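Local coordinates for cellulosomal scaffoldin (PDB 4WI0), which probably cleaves internal beta-1,4-glucosidic bonds in cellulose as a whole protein, this X-module and dockerin piece binding calcium and docking onto a type II cohesin, at residues T2-Y7 with K78-S83; I8-V13 with P20-G25; T27-G32 with T56-K61. The protein carries 1 engineered substitution. All coordinates share one frame; numbering follows the deposited sequence.

Contact 1 of 3, residues T2-Y7 with K78-S83; sequences TTVSGY and KELSTS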
# COMPACT_ATOMS: atom_id res chain seq x y z
N THR B 2 -17.14 -38.01 4.80
CA THR B 2 -15.80 -37.58 5.18
C THR B 2 -15.77 -36.10 5.59
O THR B 2 -16.72 -35.36 5.34
CB THR B 2 -14.80 -37.78 4.01
OG1 THR B 2 -15.04 -36.82 2.98
CG2 THR B 2 -14.92 -39.19 3.43
N THR B 3 -14.66 -35.70 6.21
CA THR B 3 -14.43 -34.31 6.55
C THR B 3 -13.34 -33.73 5.65
O THR B 3 -12.23 -34.26 5.59
CB THR B 3 -13.98 -34.17 8.02
OG1 THR B 3 -14.94 -34.79 8.88
CG2 THR B 3 -13.84 -32.70 8.40
N VAL B 4 -13.66 -32.63 4.96
CA VAL B 4 -12.68 -31.86 4.21
C VAL B 4 -12.33 -30.62 5.04
O VAL B 4 -13.21 -29.85 5.40
CB VAL B 4 -13.23 -31.48 2.81
CG1 VAL B 4 -12.19 -30.72 2.00
CG2 VAL B 4 -13.67 -32.72 2.05
N SER B 5 -11.04 -30.45 5.35
CA SER B 5 -10.57 -29.31 6.16
C SER B 5 -9.34 -28.61 5.55
O SER B 5 -8.74 -29.08 4.58
CB SER B 5 -10.25 -29.80 7.57
OG SER B 5 -9.23 -30.79 7.54
N GLY B 6 -8.96 -27.48 6.13
CA GLY B 6 -7.76 -26.77 5.71
C GLY B 6 -7.64 -25.35 6.23
O GLY B 6 -8.42 -24.93 7.10
N TYR B 7 -6.67 -24.62 5.70
CA TYR B 7 -6.37 -23.25 6.12
C TYR B 7 -6.32 -22.29 4.93
O TYR B 7 -5.71 -22.60 3.91
CB TYR B 7 -5.03 -23.22 6.85
CG TYR B 7 -5.10 -23.84 8.21
CD1 TYR B 7 -4.95 -25.21 8.38
CD2 TYR B 7 -5.34 -23.06 9.34
CE1 TYR B 7 -5.02 -25.79 9.64
CE2 TYR B 7 -5.42 -23.64 10.60
CZ TYR B 7 -5.25 -25.00 10.74
OH TYR B 7 -5.33 -25.57 12.00
N LYS B 78 -9.77 -35.54 4.42
CA LYS B 78 -8.73 -34.90 3.62
C LYS B 78 -8.44 -33.48 4.09
O LYS B 78 -9.36 -32.66 4.23
CB LYS B 78 -9.15 -34.84 2.15
CG LYS B 78 -8.10 -34.20 1.24
CD LYS B 78 -8.59 -34.14 -0.20
CE LYS B 78 -7.46 -33.77 -1.15
NZ LYS B 78 -6.64 -34.95 -1.51
N GLU B 79 -7.15 -33.19 4.28
CA GLU B 79 -6.68 -31.85 4.59
C GLU B 79 -6.17 -31.17 3.32
O GLU B 79 -5.18 -31.59 2.75
CB GLU B 79 -5.58 -31.92 5.66
CG GLU B 79 -5.36 -30.63 6.42
CD GLU B 79 -4.52 -30.79 7.67
OE1 GLU B 79 -3.53 -31.57 7.66
OE2 GLU B 79 -4.85 -30.12 8.68
N LEU B 80 -6.87 -30.14 2.86
CA LEU B 80 -6.51 -29.43 1.64
C LEU B 80 -5.25 -28.61 1.79
O LEU B 80 -4.53 -28.41 0.82
CB LEU B 80 -7.62 -28.50 1.19
CG LEU B 80 -8.97 -29.16 0.92
CD1 LEU B 80 -9.84 -28.19 0.13
CD2 LEU B 80 -8.81 -30.48 0.17
N SER B 81 -4.99 -28.13 3.00
CA SER B 81 -3.84 -27.28 3.26
C SER B 81 -3.50 -27.33 4.74
O SER B 81 -4.25 -27.92 5.52
CB SER B 81 -4.15 -25.84 2.83
OG SER B 81 -5.35 -25.37 3.43
N THR B 82 -2.39 -26.73 5.13
CA THR B 82 -1.94 -26.73 6.54
C THR B 82 -1.71 -25.30 7.01
O THR B 82 -1.71 -24.36 6.21
CB THR B 82 -0.64 -27.52 6.71
OG1 THR B 82 0.42 -26.88 5.99
CG2 THR B 82 -0.81 -28.97 6.21
N SER B 83 -1.52 -25.12 8.32
CA SER B 83 -1.29 -23.78 8.86
C SER B 83 0.02 -23.16 8.37
O SER B 83 0.09 -21.96 8.15
CB SER B 83 -1.34 -23.79 10.39
OG SER B 83 -0.57 -24.84 10.90
O HOH W 1 -7.68 -30.54 9.45
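The Tyr7 ring is covered on one face by the turn at Ser83, whose CB lies 4.0 Å from the ring centroid, a CH-pi contact. Ser83 N comes over the same ring, 3.4 Å from Tyr7 CD1, while Ser81 O and Glu79 OE2 sit near its plane at the edge. Along the backbone, the segments run parallel, an edge pairing of the first and last strands of the X-module, 2-10 and 78-89, in its three-stranded mixed sheet: Lys78 N donates to Thr3 O, and Ser5 N to Lys78 O at 3.0 Å. Leu80 N then reaches Ser5 O at 2.8 Å. Beyond that, Tyr7 N donates not to a main-chain carbonyl but to Ser81 OG, at 2.7 Å and 163°; OG is turned between backbone N and carbonyl carbon (chi1 53°). On the face opposite Ser5 and Glu79, Val4 CG1 (chi1 -178°, anti to the backbone N) meets Leu80 CG at 3.7 Å, the two side chains crossing obliquely; Val4 also touches Val74, and Leu80 Val72, of strand 67-74. A serine hydroxyl thus continues the pairing where regular strand gives way to loop, close to Ser81 O, a buried carbonyl with no polar partner in the model.

Contact 2 of 3, residues I8-V13 with P20-G25; sequences INPDFV and PIVKAG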
# COMPACT_ATOMS: atom_id res chain seq x y z
N ILE B 8 -6.99 -21.15 5.07
CA ILE B 8 -6.94 -20.06 4.10
C ILE B 8 -6.25 -18.87 4.79
O ILE B 8 -6.56 -18.57 5.94
CB ILE B 8 -8.36 -19.59 3.66
CG1 ILE B 8 -9.29 -20.77 3.27
CG2 ILE B 8 -8.28 -18.57 2.54
CD1 ILE B 8 -8.92 -21.51 2.00
N ASN B 9 -5.31 -18.22 4.09
CA ASN B 9 -4.66 -16.99 4.55
C ASN B 9 -4.71 -15.94 3.43
O ASN B 9 -4.57 -16.29 2.26
CB ASN B 9 -3.17 -17.24 4.83
CG ASN B 9 -2.87 -17.78 6.23
OD1 ASN B 9 -1.70 -17.84 6.59
ND2 ASN B 9 -3.88 -18.18 7.00
N PRO B 10 -4.86 -14.65 3.78
CA PRO B 10 -4.71 -13.63 2.73
C PRO B 10 -3.25 -13.49 2.33
O PRO B 10 -2.36 -13.72 3.17
CB PRO B 10 -5.21 -12.36 3.41
CG PRO B 10 -4.95 -12.59 4.86
CD PRO B 10 -5.13 -14.06 5.10
N ASP B 11 -2.97 -13.13 1.07
CA ASP B 11 -1.60 -12.95 0.61
C ASP B 11 -1.04 -11.54 0.93
O ASP B 11 -0.80 -10.73 0.03
CB ASP B 11 -1.46 -13.27 -0.89
CG ASP B 11 -0.02 -13.26 -1.36
OD1 ASP B 11 0.89 -13.35 -0.52
OD2 ASP B 11 0.21 -13.17 -2.58
N PHE B 12 -0.85 -11.28 2.22
CA PHE B 12 -0.13 -10.10 2.70
C PHE B 12 0.23 -10.29 4.17
O PHE B 12 -0.40 -11.09 4.88
CB PHE B 12 -0.92 -8.78 2.48
CG PHE B 12 -2.30 -8.75 3.11
CD1 PHE B 12 -2.46 -8.55 4.48
CD2 PHE B 12 -3.43 -8.88 2.33
CE1 PHE B 12 -3.71 -8.52 5.05
CE2 PHE B 12 -4.70 -8.84 2.90
CZ PHE B 12 -4.84 -8.66 4.26
N VAL B 13 1.24 -9.55 4.62
CA VAL B 13 1.76 -9.70 5.98
C VAL B 13 0.79 -9.12 7.01
O VAL B 13 0.21 -8.06 6.79
CB VAL B 13 3.18 -9.09 6.12
CG1 VAL B 13 4.14 -9.71 5.12
CG2 VAL B 13 3.16 -7.57 5.96
N PRO B 20 -6.44 -12.23 13.10
CA PRO B 20 -7.76 -12.80 13.41
C PRO B 20 -8.95 -12.20 12.65
O PRO B 20 -9.95 -12.88 12.45
CB PRO B 20 -7.91 -12.56 14.92
CG PRO B 20 -6.84 -11.59 15.29
CD PRO B 20 -5.73 -11.83 14.33
N ILE B 21 -8.85 -10.93 12.25
CA ILE B 21 -9.91 -10.31 11.43
C ILE B 21 -9.75 -10.71 9.96
O ILE B 21 -10.73 -11.11 9.33
CB ILE B 21 -10.02 -8.76 11.59
CG1 ILE B 21 -10.75 -8.14 10.38
CG2 ILE B 21 -8.67 -8.08 11.74
CD1 ILE B 21 -11.14 -6.69 10.56
N VAL B 22 -8.55 -10.62 9.41
CA VAL B 22 -8.34 -10.88 7.97
C VAL B 22 -8.31 -12.37 7.57
O VAL B 22 -8.54 -12.69 6.41
CB VAL B 22 -7.06 -10.21 7.41
CG1 VAL B 22 -7.11 -8.71 7.64
CG2 VAL B 22 -5.80 -10.81 8.01
N LYS B 23 -8.03 -13.26 8.53
CA LYS B 23 -8.04 -14.70 8.25
C LYS B 23 -9.43 -15.32 8.31
O LYS B 23 -9.67 -16.38 7.72
CB LYS B 23 -7.12 -15.45 9.20
CG LYS B 23 -5.65 -15.32 8.86
CD LYS B 23 -4.82 -16.13 9.83
CE LYS B 23 -3.33 -15.89 9.64
NZ LYS B 23 -2.57 -16.56 10.72
N ALA B 24 -10.34 -14.67 9.02
CA ALA B 24 -11.72 -15.12 9.14
C ALA B 24 -12.54 -14.67 7.94
O ALA B 24 -12.19 -13.70 7.27
CB ALA B 24 -12.33 -14.58 10.42
N GLY B 25 -13.63 -15.39 7.69
CA GLY B 25 -14.65 -14.95 6.76
C GLY B 25 -14.52 -15.42 5.32
O GLY B 25 -15.32 -15.02 4.49
O HOH W 2 -0.03 -17.93 8.94
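Val22 meets the 8-13 segment with both methyls. CG2 packs on the Pro10 ring, 3.7 Å from Pro10 CG, the two side chains crossing at about a right angle. CG1 approaches Phe12 tip to tip, lying near the plane of the ring 4.1 Å from Phe12 CZ. The fork that serves both partners follows from chi1 of -57°, which puts CG1 anti to the carbonyl carbon and turns CG2 between that carbon and the backbone N. Pro10 also covers part of one face of Phe12, its CG standing 4.0 Å above the ring plane and offset toward the rim. Next to this apolar group, Lys23 and Asn9 lie side by side and point the same way, Lys23 CE coming 3.5 Å from Asn9 ND2. At their ends a water donates to Asn9 OD1 and accepts a long, weak bond from Lys23 NZ.

The contact belongs to the end of the X-module, where strand 2-10 runs out and the short helix 19-22 packs beside it through Val22, with the calcium-binding dockerin helices close by. The Phe12 side chain lies about 4 Å, between nearest atoms, from that of Asn132, a ligand of one calcium ion.

Further out, bonds within and beyond the segments hold these groups. Asn9 ND2 donates to Ile8 O at 2.9 Å, approaching from above the carbonyl plane, while that oxygen lies close to the plane of the amide; this helps to set the amide's rotation, with OD1 turned to the water. Asp11 is the centre of an inverse gamma turn, closed by a weak bond from Phe12 N to Pro10 O, and its OD2 accepts from His148 NE2 of the dockerin part, while Lys23 O receives the hydroxyl of Thr39.

Contact 3 of 3, residues T27-G32 with T56-K61; sequences TVEIVG and TVKITK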
# COMPACT_ATOMS: atom_id res chain seq x y z
N THR B 27 -15.28 -18.04 2.57
CA THR B 27 -16.27 -19.09 2.37
C THR B 27 -15.71 -20.13 1.40
O THR B 27 -15.31 -19.79 0.29
CB THR B 27 -17.59 -18.52 1.81
OG1 THR B 27 -18.07 -17.49 2.68
CG2 THR B 27 -18.64 -19.60 1.67
N VAL B 28 -15.70 -21.38 1.84
CA VAL B 28 -15.16 -22.48 1.06
C VAL B 28 -16.31 -23.40 0.70
O VAL B 28 -16.97 -23.94 1.59
CB VAL B 28 -14.10 -23.26 1.86
CG1 VAL B 28 -13.49 -24.37 1.02
CG2 VAL B 28 -13.01 -22.32 2.35
N GLU B 29 -16.55 -23.57 -0.60
CA GLU B 29 -17.66 -24.34 -1.11
C GLU B 29 -17.12 -25.55 -1.85
O GLU B 29 -16.14 -25.42 -2.60
CB GLU B 29 -18.50 -23.50 -2.10
CG GLU B 29 -19.33 -24.36 -3.06
CD GLU B 29 -20.27 -23.58 -3.97
OE1 GLU B 29 -19.99 -22.40 -4.31
OE2 GLU B 29 -21.28 -24.19 -4.37
N ILE B 30 -17.75 -26.71 -1.67
CA ILE B 30 -17.47 -27.88 -2.48
C ILE B 30 -18.50 -27.90 -3.63
O ILE B 30 -19.63 -28.36 -3.45
CB ILE B 30 -17.53 -29.17 -1.66
CG1 ILE B 30 -16.48 -29.11 -0.53
CG2 ILE B 30 -17.29 -30.39 -2.55
CD1 ILE B 30 -16.56 -30.25 0.44
N VAL B 31 -18.09 -27.38 -4.78
CA VAL B 31 -18.98 -27.20 -5.93
C VAL B 31 -19.57 -28.56 -6.29
O VAL B 31 -18.85 -29.56 -6.30
CB VAL B 31 -18.23 -26.62 -7.15
CG1 VAL B 31 -19.16 -26.53 -8.36
CG2 VAL B 31 -17.65 -25.25 -6.83
N GLY B 32 -20.87 -28.59 -6.56
CA GLY B 32 -21.58 -29.83 -6.85
C GLY B 32 -22.34 -30.34 -5.64
O GLY B 32 -23.23 -31.17 -5.77
N THR B 56 -14.38 -29.60 -7.64
CA THR B 56 -13.77 -28.29 -7.64
C THR B 56 -14.12 -27.63 -6.32
O THR B 56 -15.28 -27.67 -5.91
CB THR B 56 -14.29 -27.44 -8.81
OG1 THR B 56 -13.98 -28.11 -10.04
CG2 THR B 56 -13.65 -26.07 -8.82
N VAL B 57 -13.14 -27.06 -5.64
CA VAL B 57 -13.38 -26.30 -4.41
C VAL B 57 -13.25 -24.81 -4.72
O VAL B 57 -12.27 -24.39 -5.33
CB VAL B 57 -12.41 -26.71 -3.29
CG1 VAL B 57 -12.62 -25.88 -2.04
CG2 VAL B 57 -12.61 -28.19 -2.96
N LYS B 58 -14.26 -24.02 -4.34
CA LYS B 58 -14.30 -22.59 -4.65
C LYS B 58 -14.21 -21.75 -3.38
O LYS B 58 -14.92 -22.02 -2.40
CB LYS B 58 -15.56 -22.22 -5.43
CG LYS B 58 -15.59 -20.75 -5.85
CD LYS B 58 -16.46 -20.50 -7.08
CE LYS B 58 -17.93 -20.61 -6.76
NZ LYS B 58 -18.78 -20.26 -7.93
N ILE B 59 -13.35 -20.75 -3.40
CA ILE B 59 -13.11 -19.90 -2.23
C ILE B 59 -13.42 -18.46 -2.58
O ILE B 59 -12.91 -17.93 -3.57
CB ILE B 59 -11.67 -20.02 -1.71
CG1 ILE B 59 -11.29 -21.49 -1.48
CG2 ILE B 59 -11.50 -19.24 -0.40
CD1 ILE B 59 -10.52 -22.12 -2.62
N THR B 60 -14.27 -17.83 -1.77
CA THR B 60 -14.73 -16.47 -2.03
C THR B 60 -14.67 -15.62 -0.76
O THR B 60 -14.77 -16.13 0.36
CB THR B 60 -16.17 -16.46 -2.59
OG1 THR B 60 -17.08 -16.99 -1.62
CG2 THR B 60 -16.29 -17.31 -3.85
N LYS B 61 -14.48 -14.32 -0.95
CA LYS B 61 -14.60 -13.34 0.13
C LYS B 61 -14.72 -11.97 -0.50
O LYS B 61 -14.06 -11.70 -1.51
CB LYS B 61 -13.39 -13.36 1.08
CG LYS B 61 -13.62 -12.59 2.37
CD LYS B 61 -12.42 -12.66 3.31
CE LYS B 61 -12.60 -11.71 4.49
NZ LYS B 61 -11.41 -11.70 5.38
O HOH W 3 -17.27 -19.89 -1.80
O HOH W 4 -17.01 -14.94 2.45
O HOH W 5 -17.22 -29.96 -8.39
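Thr27 O is gripped by two hydrogen bonds: Thr60 N donates to it at 3.0 Å, and a water that also meets Thr60 OG1 donates at 2.9 Å. Ile59 CA adds a CA-H...O contact to the same oxygen at 3.3 Å. Thr27 N returns a bond to Thr60 O, so these residues form a hydrogen-bonded antiparallel pair; Glu29 and Lys58 repeat it, Glu29 N reaching Lys58 O at 2.9 Å. Val31 N to Thr56 O is more bent, 140° at the hydrogen, and past it a water bridges Val31 O and Thr56 N. Between these pairs lie the non-hydrogen-bonded ones, Val28 with Ile59 and Ile30 with Val57. On their face Val28 CG1, anti to the backbone N (chi1 -178°), meets Val57 CG1 diagonally at 3.5 Å. On the opposite face Glu29 and Lys58 lie side by side; Glu29 OE1 is 3.7 Å from Lys58 CE, but its 4.4 Å to Lys58 NZ exceeds a salt bridge, so any attraction is probably modest. The two strands form the middle of a four-stranded antiparallel sheet, flanked by 34-38 and 67-74, and the Val28 face packs on Phe45 and Ile47 of strand 44-50 and on Leu80 and Met89 of strand 78-89.

The three contacts divide a small beta sandwich between its parts. Contact 1 joins two strands of the three-stranded sheet, contact 3 the central strands of the four-stranded one, and their centres are 13 Å apart; Val4 packs on Ile30 and Leu80 on Val57 where the sheets face each other. Contact 2 follows strand 2-10 beyond contact 1 and lies 16 Å, between centres, from each of the others. Lys61 NZ probably bonds to Ala24 O, tying contact 3 to contact 2. Along the chain, contacts 2 and 3 come in series between the two segments of contact 1. The X-module is thus closed by its first and last strands, with contact 2 at the dockerin end.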